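Local coordinates for protein ALDH21) (Physcomitrella patens subsp. patens, PDB 5MZ5) that oxidises succinic semialdehyde with NADP(+) as the coenzyme, as a member of the aldehyde dehydrogenase family, at residues L359-E372 / G388-V400. Numbering follows the deposited sequence.
Sequences LGPMISESAAKGIE and GGNRKGAFIEPTV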
loop_
_atom_site.group_PDB
_atom_site.type_symbol
_atom_site.label_atom_id
_atom_site.label_comp_id
_atom_site.label_asym_id
_atom_site.label_seq_id
_atom_site.Cartn_x
_atom_site.Cartn_y
_atom_site.Cartn_z
ATOM N N LEU A 359 -37.853 -14.159 15.312
ATOM C CA LEU A 359 -38.490 -13.528 14.169
ATOM C C LEU A 359 -39.577 -12.541 14.592
ATOM O O LEU A 359 -40.578 -12.933 15.180
ATOM C CB LEU A 359 -39.035 -14.641 13.220
ATOM C CG LEU A 359 -39.894 -14.224 12.004
ATOM C CD1 LEU A 359 -39.118 -13.364 11.026
ATOM C CD2 LEU A 359 -40.398 -15.431 11.259
ATOM N N GLY A 360 -39.356 -11.270 14.279
ATOM C CA GLY A 360 -40.317 -10.207 14.539
ATOM C C GLY A 360 -41.271 -10.005 13.363
ATOM O O GLY A 360 -41.267 -10.794 12.405
ATOM N N PRO A 361 -42.117 -8.952 13.378
ATOM C CA PRO A 361 -43.030 -8.760 12.233
ATOM C C PRO A 361 -42.320 -8.128 11.039
ATOM O O PRO A 361 -41.187 -7.658 11.171
ATOM C CB PRO A 361 -44.101 -7.835 12.796
ATOM C CG PRO A 361 -43.385 -7.033 13.857
ATOM C CD PRO A 361 -42.299 -7.905 14.410
ATOM N N MET A 362 -42.988 -8.089 9.879
ATOM C CA MET A 362 -42.436 -7.400 8.716
ATOM C C MET A 362 -42.669 -5.888 8.956
ATOM O O MET A 362 -43.429 -5.526 9.867
ATOM C CB MET A 362 -43.052 -7.914 7.390
ATOM C CG MET A 362 -42.736 -9.388 7.084
ATOM S SD MET A 362 -40.986 -9.777 6.719
ATOM C CE MET A 362 -40.400 -10.344 8.367
ATOM N N ILE A 363 -41.972 -5.014 8.193
ATOM C CA ILE A 363 -42.042 -3.558 8.370
ATOM C C ILE A 363 -43.487 -3.017 8.301
ATOM O O ILE A 363 -43.800 -2.030 8.970
ATOM C CB ILE A 363 -41.064 -2.810 7.423
ATOM C CG1 ILE A 363 -40.766 -1.360 7.914
ATOM C CG2 ILE A 363 -41.530 -2.845 5.948
ATOM C CD1 ILE A 363 -39.998 -1.226 9.258
ATOM N N SER A 364 -44.358 -3.693 7.538
ATOM C CA SER A 364 -45.768 -3.341 7.380
ATOM C C SER A 364 -46.579 -4.571 6.987
ATOM O O SER A 364 -46.010 -5.566 6.523
ATOM C CB SER A 364 -45.935 -2.240 6.327
ATOM O OG SER A 364 -45.627 -2.705 5.021
ATOM N N GLU A 365 -47.914 -4.483 7.149
ATOM C CA GLU A 365 -48.849 -5.536 6.770
ATOM C C GLU A 365 -48.842 -5.718 5.236
ATOM O O GLU A 365 -48.944 -6.846 4.755
ATOM C CB GLU A 365 -50.254 -5.223 7.306
ATOM C CG GLU A 365 -51.216 -6.400 7.232
ATOM C CD GLU A 365 -52.541 -6.245 7.957
ATOM O OE1 GLU A 365 -53.583 -6.564 7.342
ATOM O OE2 GLU A 365 -52.540 -5.852 9.146
ATOM N N SER A 366 -48.681 -4.598 4.494
ATOM C CA SER A 366 -48.584 -4.550 3.034
ATOM C C SER A 366 -47.325 -5.319 2.553
ATOM O O SER A 366 -47.399 -6.074 1.574
ATOM C CB SER A 366 -48.576 -3.095 2.559
ATOM O OG SER A 366 -47.954 -2.916 1.297
ATOM N N ALA A 367 -46.193 -5.156 3.271
ATOM C CA ALA A 367 -44.944 -5.870 2.978
ATOM C C ALA A 367 -45.197 -7.382 3.156
ATOM O O ALA A 367 -44.876 -8.163 2.257
ATOM C CB ALA A 367 -43.816 -5.389 3.900
ATOM N N ALA A 368 -45.848 -7.771 4.282
ATOM C CA ALA A 368 -46.219 -9.159 4.606
ATOM C C ALA A 368 -47.168 -9.768 3.550
ATOM O O ALA A 368 -46.933 -10.899 3.124
ATOM C CB ALA A 368 -46.857 -9.227 5.985
ATOM N N LYS A 369 -48.205 -9.001 3.103
ATOM C CA LYS A 369 -49.166 -9.423 2.072
ATOM C C LYS A 369 -48.458 -9.717 0.746
ATOM O O LYS A 369 -48.794 -10.705 0.098
ATOM C CB LYS A 369 -50.279 -8.372 1.865
ATOM C CG LYS A 369 -51.331 -8.332 2.959
ATOM C CD LYS A 369 -52.327 -7.213 2.688
ATOM C CE LYS A 369 -53.325 -7.030 3.805
ATOM N NZ LYS A 369 -54.370 -6.025 3.460
ATOM N N GLY A 370 -47.478 -8.873 0.389
ATOM C CA GLY A 370 -46.654 -9.013 -0.809
ATOM C C GLY A 370 -45.859 -10.305 -0.805
ATOM O O GLY A 370 -45.831 -11.017 -1.812
ATOM N N ILE A 371 -45.228 -10.631 0.346
ATOM C CA ILE A 371 -44.445 -11.865 0.550
ATOM C C ILE A 371 -45.378 -13.095 0.438
ATOM O O ILE A 371 -45.072 -14.035 -0.291
ATOM C CB ILE A 371 -43.652 -11.818 1.886
ATOM C CG1 ILE A 371 -42.558 -10.734 1.838
ATOM C CG2 ILE A 371 -43.054 -13.191 2.219
ATOM C CD1 ILE A 371 -42.205 -10.091 3.210
ATOM N N GLU A 372 -46.531 -13.050 1.133
ATOM C CA GLU A 372 -47.573 -14.078 1.106
ATOM C C GLU A 372 -48.045 -14.357 -0.348
ATOM O O GLU A 372 -48.220 -15.524 -0.718
ATOM C CB GLU A 372 -48.763 -13.635 1.986
ATOM C CG GLU A 372 -49.815 -14.713 2.205
ATOM C CD GLU A 372 -51.153 -14.238 2.740
ATOM O OE1 GLU A 372 -51.403 -13.011 2.760
ATOM O OE2 GLU A 372 -51.964 -15.106 3.132
ATOM N N GLY A 388 -44.229 -23.288 6.766
ATOM C CA GLY A 388 -44.650 -21.890 6.808
ATOM C C GLY A 388 -45.550 -21.449 5.675
ATOM O O GLY A 388 -46.403 -22.214 5.217
ATOM N N GLY A 389 -45.363 -20.205 5.241
ATOM C CA GLY A 389 -46.147 -19.612 4.156
ATOM C C GLY A 389 -47.426 -18.899 4.568
ATOM O O GLY A 389 -48.128 -18.359 3.706
ATOM N N ASN A 390 -47.755 -18.894 5.876
ATOM C CA ASN A 390 -48.962 -18.229 6.372
ATOM C C ASN A 390 -48.678 -16.837 6.932
ATOM O O ASN A 390 -47.603 -16.591 7.501
ATOM C CB ASN A 390 -49.710 -19.080 7.398
ATOM C CG ASN A 390 -50.166 -20.435 6.885
ATOM O OD1 ASN A 390 -49.857 -21.473 7.461
ATOM N ND2 ASN A 390 -50.929 -20.465 5.812
ATOM N N ARG A 391 -49.645 -15.926 6.740
ATOM C CA ARG A 391 -49.574 -14.547 7.210
ATOM C C ARG A 391 -50.550 -14.346 8.372
ATOM O O ARG A 391 -51.667 -14.865 8.356
ATOM C CB ARG A 391 -49.863 -13.564 6.061
ATOM C CG ARG A 391 -49.541 -12.106 6.364
ATOM C CD ARG A 391 -50.243 -11.196 5.382
ATOM N NE ARG A 391 -51.325 -10.450 6.023
ATOM C CZ ARG A 391 -52.586 -10.448 5.614
ATOM N NH1 ARG A 391 -52.947 -11.144 4.546
ATOM N NH2 ARG A 391 -53.496 -9.739 6.263
ATOM N N LYS A 392 -50.110 -13.589 9.377
ATOM C CA LYS A 392 -50.869 -13.224 10.569
ATOM C C LYS A 392 -50.530 -11.732 10.764
ATOM O O LYS A 392 -49.503 -11.412 11.373
ATOM C CB LYS A 392 -50.390 -14.091 11.748
ATOM C CG LYS A 392 -51.359 -14.227 12.924
ATOM C CD LYS A 392 -50.642 -14.764 14.192
ATOM C CE LYS A 392 -49.779 -13.715 14.891
ATOM N NZ LYS A 392 -48.746 -14.315 15.783
ATOM N N GLY A 393 -51.343 -10.853 10.156
ATOM C CA GLY A 393 -51.127 -9.409 10.166
ATOM C C GLY A 393 -49.856 -9.050 9.412
ATOM O O GLY A 393 -49.762 -9.307 8.213
ATOM N N ALA A 394 -48.854 -8.492 10.117
ATOM C CA ALA A 394 -47.561 -8.130 9.529
ATOM C C ALA A 394 -46.540 -9.285 9.654
ATOM O O ALA A 394 -45.442 -9.203 9.099
ATOM C CB ALA A 394 -47.020 -6.855 10.169
ATOM N N PHE A 395 -46.922 -10.369 10.353
ATOM C CA PHE A 395 -46.089 -11.552 10.544
ATOM C C PHE A 395 -46.213 -12.551 9.390
ATOM O O PHE A 395 -47.316 -12.851 8.935
ATOM C CB PHE A 395 -46.444 -12.262 11.863
ATOM C CG PHE A 395 -45.933 -11.577 13.107
ATOM C CD1 PHE A 395 -44.657 -11.843 13.593
ATOM C CD2 PHE A 395 -46.737 -10.688 13.813
ATOM C CE1 PHE A 395 -44.194 -11.227 14.763
ATOM C CE2 PHE A 395 -46.267 -10.070 14.985
ATOM C CZ PHE A 395 -44.996 -10.339 15.445
ATOM N N ILE A 396 -45.061 -13.057 8.929
ATOM C CA ILE A 396 -44.933 -14.097 7.911
ATOM C C ILE A 396 -44.169 -15.208 8.594
ATOM O O ILE A 396 -43.081 -14.972 9.134
ATOM C CB ILE A 396 -44.212 -13.614 6.599
ATOM C CG1 ILE A 396 -45.112 -12.686 5.756
ATOM C CG2 ILE A 396 -43.723 -14.795 5.733
ATOM C CD1 ILE A 396 -46.324 -13.429 4.964
ATOM N N GLU A 397 -44.727 -16.417 8.569
ATOM C CA GLU A 397 -44.079 -17.602 9.132
ATOM C C GLU A 397 -42.756 -17.876 8.390
ATOM O O GLU A 397 -42.691 -17.634 7.175
ATOM C CB GLU A 397 -44.986 -18.824 8.982
ATOM C CG GLU A 397 -46.104 -18.872 9.993
ATOM C CD GLU A 397 -47.070 -20.027 9.815
ATOM O OE1 GLU A 397 -47.788 -20.340 10.791
ATOM O OE2 GLU A 397 -47.123 -20.612 8.708
ATOM N N PRO A 398 -41.692 -18.358 9.080
ATOM C CA PRO A 398 -40.455 -18.710 8.339
ATOM C C PRO A 398 -40.817 -19.829 7.345
ATOM O O PRO A 398 -41.446 -20.827 7.711
ATOM C CB PRO A 398 -39.471 -19.134 9.434
ATOM C CG PRO A 398 -40.303 -19.447 10.611
ATOM C CD PRO A 398 -41.610 -18.727 10.511
ATOM N N THR A 399 -40.566 -19.565 6.063
ATOM C CA THR A 399 -40.979 -20.410 4.951
ATOM C C THR A 399 -39.813 -21.014 4.192
ATOM O O THR A 399 -38.801 -20.354 3.994
ATOM C CB THR A 399 -41.862 -19.559 4.007
ATOM O OG1 THR A 399 -42.887 -18.906 4.756
ATOM C CG2 THR A 399 -42.481 -20.358 2.873
ATOM N N VAL A 400 -39.995 -22.262 3.728
ATOM C CA VAL A 400 -39.072 -23.012 2.865
ATOM C C VAL A 400 -39.889 -23.616 1.718
ATOM O O VAL A 400 -40.860 -24.317 1.955
ATOM C CB VAL A 400 -38.198 -24.086 3.580
ATOM C CG1 VAL A 400 -37.161 -24.674 2.617
ATOM C CG2 VAL A 400 -37.507 -23.507 4.813
HETATM O O HOH W 1 -42.548 -12.312 10.205
HETATM O O HOH W 2 -51.670 -16.895 5.045
#
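Leu359 meets Pro398 through its CD2 methyl, 3.6 Å from CD of the proline ring, where a beta hairpin lies against a helix and the loop leading into it in the aldehyde dehydrogenase fold. Strands 391-392 and 395-396 form the hairpin, joined by a type II' turn from Lys392 to Phe395, a worked example of a turn pinned at a helix start by a backbone bond, an apolar centre and a cluster of charges. One water takes the N-H of Ile396 and donates to Gly360 O, bridging the backbones. Pro361 then lies over the Phe395 ring, its CB 3.7 Å from the centroid and 10° off the normal, a CH-pi contact. Beside it, Met362 N gives Ala394 O a 2.8 Å hydrogen bond, reaching the oxygen from above the carbonyl plane. Ser364 is the N-cap of helix 365-380, its OG accepting from Ala367 N, and the CB of Ala368, one turn in, rests 3.9 Å from CG1 of Ile396; further along, CG2 of Ile371 meets CG2 of the same isoleucine. Arg391 is the hub of a salt-bridge network with Glu365, Lys369 and Glu372; its NE bonds in plane to Gly393 O, helping fix the guanidinium's rotation. Glu365 OE1 makes a weak salt bridge to Arg391 NH2, while Lys369 lays its CG over one face. Extended from a CG anti to the backbone N (chi1 -171°), Glu372 forms a salt bridge through the syn side of OE1, which lies in the guanidinium plane 3.0 Å from Arg391 NH1, the N-H...O angle 162°.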